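Local atomic coordinates of flagellar hook-associated protein 3 (Bacillus cereus, PDB entry 5ZIY), a protein that probably forms part of the junction between the hook and the filament of the bacterial flagellum. Residues E137-P142 with D174-R179; L147-E152 with K163-E168. All blocks are in the same frame, centred on the assembly; numbering follows the deposited sequence.

Contact 1. Residues E137-P142 with D174-R179; sequences EALLSP and DGIINR
Leu139 meets Gly175, Ile176 and Arg179 and takes the largest share of the packing between 137-142 and 174-179, an antiparallel helix-helix packing (140°) within the hairpin of helices 137-155 and 162-204. Its chi1 of -178° sets CG anti to the backbone N, and the two methyls beyond it touch different parts of 174-179. CD1 comes down on the backbone, 3.4 Å from Gly175 O; Gly175 has no side chain, and CD1 meets its main chain directly, while the same methyl lies 4.0 Å from Arg179 CB. Ile176 supplies the second apolar group through a single methyl: its CD1 rests 3.6 Å from Leu140 CD2 and 3.9 Å from Leu139 CG, the isoleucine chain crossing both leucines at about a right angle.

The remaining contact is between an apolar group and a flat charged one. The Arg179 chain bends at chi2 and chi3, and Leu139 CD2 sits 4.0 Å above one face of its guanidinium, displaced toward the rim near NH1. No hydrogen bond joins the segments.

Helix 8-60 packs alongside: Val45 and Leu49 touch Ile176, and Leu42 touches Arg179, while Phe97, from a loop, packs on both leucines.

Contact 2. Residues L147-E152 with K163-E168; sequences LKQMSE and KPLLEE
Leu165 lies between Gln149 and Met150, its isobutyl group directed at helix 137-155 and each of its branches given a different task. CD1 reaches the backbone, 3.5 Å from Gln149 O. CD2 turns to the side chain of the same residue, 3.9 Å from Gln149 CB and 3.8 Å from OE1, with the glutamine crossing the leucine at about a right angle. The apolar methyl thus packs beside both the aliphatic base and the amide end of Gln149.

Met150 meets Leu165 in another way: the two side chains slide past each other in opposite directions. Met150 CG lies 3.9 Å from Leu165 CB, and the methionine, extended beyond CG, with chi3 of 159° setting CE nearly anti to CB, brings its terminal methyl to the facing backbone, where CE approaches Leu165 O at 3.4 Å. Each helix therefore receives a methyl of the other against one of its carbonyl oxygens.

The segments belong to an antiparallel helical hairpin, made by helices 137-155 and 162-204 and the short connection between them; their local axes come within 10.0 Å of each other and make an angle of 152°. Helices 8-60 and 67-87 pack against this hairpin to complete a four-helix arrangement at this end of the molecule: Thr56 touches Met150, and Leu147 turns to Leu80 and Val83.

Polar ends gather at the more exposed margin. Gln149 NE2 and Glu168 OE1 stand 4.3 Å apart and are not hydrogen-bonded to each other; Glu168 OE1 bonds instead to Thr146 OG1, one residue before 147-152, and Gln149 NE2 makes a weak bond to Lys145 O in its own helix.

How the contacts relate
Both contacts join the same two helices, 137-155 and 162-204, and lie at successive levels of one antiparallel hairpin. Their centres are 15 Å apart, and the nearest atoms, about 5 Å apart, do not touch. Along the chain the order is 137-142, 147-152, 163-168, 174-179, so that contact 2 pairs the inner segments, close to the connection between the helices, and contact 1 the outer ones. Contact 1 is nearer the centre of the chain, where helix 137-155 starts; contact 2 is farther out. With helix 8-60, which touches both, they show the two helices held side by side over about 15 Å of the elongated helical part of the protein.

Contact 1. Residues E137-P142 with D174-R179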
loop_
_atom_site.group_PDB
_atom_site.type_symbol
_atom_site.label_atom_id
_atom_site.label_comp_id
_atom_site.label_asym_id
_atom_site.label_seq_id
_atom_site.Cartn_x
_atom_site.Cartn_y
_atom_site.Cartn_z
ATOM N N GLU A 137 7.486 5.917 -4.734
ATOM C CA GLU A 137 8.378 6.972 -4.272
ATOM C C GLU A 137 7.586 8.216 -3.923
ATOM O O GLU A 137 7.726 8.732 -2.839
ATOM C CB GLU A 137 9.468 7.328 -5.302
ATOM C CG GLU A 137 10.225 8.642 -4.937
ATOM C CD GLU A 137 11.406 8.939 -5.851
ATOM O OE1 GLU A 137 11.504 8.320 -6.927
ATOM O OE2 GLU A 137 12.251 9.775 -5.472
ATOM N N ALA A 138 6.717 8.672 -4.814
ATOM C CA ALA A 138 6.000 9.920 -4.551
ATOM C C ALA A 138 5.072 9.821 -3.343
ATOM O O ALA A 138 4.793 10.812 -2.697
ATOM C CB ALA A 138 5.224 10.415 -5.828
ATOM N N LEU A 139 4.596 8.620 -3.035
ATOM C CA LEU A 139 3.656 8.427 -1.945
ATOM C C LEU A 139 4.403 8.291 -0.621
ATOM O O LEU A 139 3.960 8.803 0.404
ATOM C CB LEU A 139 2.836 7.162 -2.216
ATOM C CG LEU A 139 1.726 6.756 -1.244
ATOM C CD1 LEU A 139 0.438 7.597 -1.477
ATOM C CD2 LEU A 139 1.505 5.256 -1.381
ATOM N N LEU A 140 5.538 7.583 -0.642
ATOM C CA LEU A 140 6.183 7.120 0.619
ATOM C C LEU A 140 7.548 7.733 0.911
ATOM O O LEU A 140 7.929 7.851 2.084
ATOM C CB LEU A 140 6.275 5.591 0.643
ATOM C CG LEU A 140 4.923 4.888 0.757
ATOM C CD1 LEU A 140 5.075 3.413 0.437
ATOM C CD2 LEU A 140 4.253 5.054 2.154
ATOM N N SER A 141 8.283 8.180 -0.106
ATOM C CA SER A 141 9.513 8.898 0.202
ATOM C C SER A 141 9.254 10.096 1.096
ATOM O O SER A 141 9.985 10.317 2.051
ATOM C CB SER A 141 10.300 9.303 -1.058
ATOM O OG SER A 141 10.863 8.151 -1.592
ATOM N N PRO A 142 8.183 10.853 0.838
ATOM C CA PRO A 142 8.092 12.006 1.737
ATOM C C PRO A 142 7.564 11.633 3.128
ATOM O O PRO A 142 7.895 12.312 4.109
ATOM C CB PRO A 142 7.160 13.015 0.990
ATOM C CG PRO A 142 6.939 12.487 -0.361
ATOM C CD PRO A 142 7.269 10.968 -0.313
ATOM N N ASP A 174 -2.719 12.429 4.383
ATOM C CA ASP A 174 -3.818 12.600 3.417
ATOM C C ASP A 174 -3.492 11.882 2.107
ATOM O O ASP A 174 -4.350 11.329 1.448
ATOM C CB ASP A 174 -4.043 14.079 3.096
ATOM C CG ASP A 174 -4.562 14.879 4.281
ATOM O OD1 ASP A 174 -5.101 14.278 5.241
ATOM O OD2 ASP A 174 -4.441 16.130 4.238
ATOM N N GLY A 175 -2.249 11.942 1.694
ATOM C CA GLY A 175 -1.784 11.117 0.577
ATOM C C GLY A 175 -1.996 9.618 0.833
ATOM O O GLY A 175 -2.407 8.901 -0.052
ATOM N N ILE A 176 -1.760 9.149 2.044
ATOM C CA ILE A 176 -1.920 7.708 2.321
ATOM C C ILE A 176 -3.411 7.355 2.411
ATOM O O ILE A 176 -3.844 6.292 1.965
ATOM C CB ILE A 176 -1.274 7.305 3.664
ATOM C CG1 ILE A 176 0.261 7.477 3.601
ATOM C CG2 ILE A 176 -1.771 5.897 4.094
ATOM C CD1 ILE A 176 1.003 6.555 2.615
ATOM N N ILE A 177 -4.193 8.247 2.991
ATOM C CA ILE A 177 -5.654 8.008 3.062
ATOM C C ILE A 177 -6.267 7.928 1.644
ATOM O O ILE A 177 -7.033 7.036 1.353
ATOM C CB ILE A 177 -6.368 9.082 3.860
ATOM C CG1 ILE A 177 -5.934 9.037 5.337
ATOM C CG2 ILE A 177 -7.914 8.962 3.705
ATOM C CD1 ILE A 177 -6.419 10.270 6.169
ATOM N N ASN A 178 -5.955 8.889 0.782
ATOM C CA ASN A 178 -6.467 8.847 -0.589
ATOM C C ASN A 178 -6.039 7.562 -1.300
ATOM O O ASN A 178 -6.838 6.965 -2.039
ATOM C CB ASN A 178 -6.026 10.060 -1.408
ATOM C CG ASN A 178 -6.623 11.365 -0.894
ATOM O OD1 ASN A 178 -7.639 11.358 -0.214
ATOM N ND2 ASN A 178 -5.972 12.492 -1.203
ATOM N N ARG A 179 -4.801 7.109 -1.106
ATOM C CA ARG A 179 -4.428 5.828 -1.753
ATOM C C ARG A 179 -5.223 4.646 -1.172
ATOM O O ARG A 179 -5.596 3.701 -1.897
ATOM C CB ARG A 179 -2.931 5.541 -1.649
ATOM C CG ARG A 179 -2.483 4.252 -2.367
ATOM C CD ARG A 179 -2.707 4.326 -3.875
ATOM N NE ARG A 179 -1.911 5.376 -4.512
ATOM C CZ ARG A 179 -0.656 5.243 -4.970
ATOM N NH1 ARG A 179 -0.006 4.068 -4.869
ATOM N NH2 ARG A 179 -0.045 6.292 -5.555
#

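Contact 2. Residues L147-E152 with K163-E168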
loop_
_atom_site.group_PDB
_atom_site.type_symbol
_atom_site.label_atom_id
_atom_site.label_comp_id
_atom_site.label_asym_id
_atom_site.label_seq_id
_atom_site.Cartn_x
_atom_site.Cartn_y
_atom_site.Cartn_z
ATOM N N LEU A 147 9.199 11.652 8.731
ATOM C CA LEU A 147 9.325 10.948 10.026
ATOM C C LEU A 147 10.793 11.079 10.520
ATOM O O LEU A 147 11.051 11.304 11.700
ATOM C CB LEU A 147 8.920 9.461 9.927
ATOM C CG LEU A 147 7.417 9.160 9.790
ATOM C CD1 LEU A 147 7.199 7.608 9.569
ATOM C CD2 LEU A 147 6.619 9.693 10.966
ATOM N N LYS A 148 11.741 10.958 9.606
ATOM C CA LYS A 148 13.145 11.060 9.992
ATOM C C LYS A 148 13.534 12.434 10.549
ATOM O O LYS A 148 14.233 12.517 11.543
ATOM C CB LYS A 148 14.048 10.645 8.848
ATOM C CG LYS A 148 15.497 10.566 9.263
ATOM C CD LYS A 148 16.390 10.418 8.096
ATOM C CE LYS A 148 17.861 10.386 8.518
ATOM N NZ LYS A 148 18.446 11.712 8.238
ATOM N N GLN A 149 13.068 13.507 9.928
ATOM C CA GLN A 149 13.320 14.842 10.450
ATOM C C GLN A 149 12.554 15.071 11.780
ATOM O O GLN A 149 12.976 15.881 12.611
ATOM C CB GLN A 149 12.940 15.928 9.432
ATOM C CG GLN A 149 13.634 15.849 8.079
ATOM C CD GLN A 149 12.991 16.812 7.061
ATOM O OE1 GLN A 149 12.954 18.035 7.287
ATOM N NE2 GLN A 149 12.453 16.261 5.954
ATOM N N MET A 150 11.423 14.375 11.955
ATOM C CA MET A 150 10.627 14.462 13.188
ATOM C C MET A 150 11.431 13.878 14.339
ATOM O O MET A 150 11.620 14.516 15.343
ATOM C CB MET A 150 9.308 13.711 13.051
ATOM C CG MET A 150 8.161 14.513 12.431
ATOM S SD MET A 150 6.613 13.538 12.373
ATOM C CE MET A 150 5.350 14.808 12.241
ATOM N N SER A 151 11.983 12.690 14.116
ATOM C CA SER A 151 12.762 11.976 15.117
ATOM C C SER A 151 14.030 12.742 15.508
ATOM O O SER A 151 14.348 12.913 16.701
ATOM C CB SER A 151 13.101 10.602 14.540
ATOM O OG SER A 151 14.086 9.933 15.294
ATOM N N GLU A 152 14.743 13.240 14.513
ATOM C CA GLU A 152 15.914 14.058 14.802
ATOM C C GLU A 152 15.582 15.387 15.502
ATOM O O GLU A 152 16.291 15.773 16.431
ATOM C CB GLU A 152 16.746 14.287 13.525
ATOM N N LYS A 163 6.570 22.352 14.281
ATOM C CA LYS A 163 5.288 22.789 13.736
ATOM C C LYS A 163 5.224 22.559 12.232
ATOM O O LYS A 163 4.230 22.034 11.740
ATOM C CB LYS A 163 4.945 24.250 14.111
ATOM N N PRO A 164 6.301 22.910 11.496
ATOM C CA PRO A 164 6.341 22.620 10.059
ATOM C C PRO A 164 6.173 21.140 9.739
ATOM O O PRO A 164 5.495 20.785 8.790
ATOM C CB PRO A 164 7.746 23.066 9.654
ATOM C CG PRO A 164 8.103 24.121 10.621
ATOM C CD PRO A 164 7.429 23.765 11.908
ATOM N N LEU A 165 6.834 20.294 10.516
ATOM C CA LEU A 165 6.824 18.883 10.277
ATOM C C LEU A 165 5.457 18.274 10.592
ATOM O O LEU A 165 5.073 17.288 9.956
ATOM C CB LEU A 165 7.930 18.213 11.076
ATOM C CG LEU A 165 9.354 18.590 10.626
ATOM C CD1 LEU A 165 10.372 18.077 11.635
ATOM C CD2 LEU A 165 9.635 18.034 9.235
ATOM N N LEU A 166 4.747 18.857 11.570
ATOM C CA LEU A 166 3.378 18.447 11.903
ATOM C C LEU A 166 2.499 18.588 10.669
ATOM O O LEU A 166 1.750 17.688 10.338
ATOM C CB LEU A 166 2.801 19.296 13.049
ATOM C CG LEU A 166 1.386 19.016 13.555
ATOM C CD1 LEU A 166 1.371 17.712 14.301
ATOM C CD2 LEU A 166 0.815 20.142 14.447
ATOM N N GLU A 167 2.598 19.731 9.995
ATOM C CA GLU A 167 1.821 19.971 8.762
ATOM C C GLU A 167 2.274 19.060 7.632
ATOM O O GLU A 167 1.444 18.553 6.889
ATOM C CB GLU A 167 1.884 21.444 8.310
ATOM C CG GLU A 167 0.613 22.252 8.614
ATOM C CD GLU A 167 -0.617 21.856 7.765
ATOM O OE1 GLU A 167 -0.464 21.315 6.649
ATOM O OE2 GLU A 167 -1.755 22.125 8.212
ATOM N N GLU A 168 3.586 18.879 7.489
ATOM C CA GLU A 168 4.115 17.945 6.476
ATOM C C GLU A 168 3.528 16.544 6.668
ATOM O O GLU A 168 3.084 15.910 5.702
ATOM C CB GLU A 168 5.632 17.819 6.529
ATOM C CG GLU A 168 6.392 18.861 5.727
ATOM C CD GLU A 168 7.864 18.515 5.609
ATOM O OE1 GLU A 168 8.288 17.434 6.095
ATOM O OE2 GLU A 168 8.606 19.336 5.037
#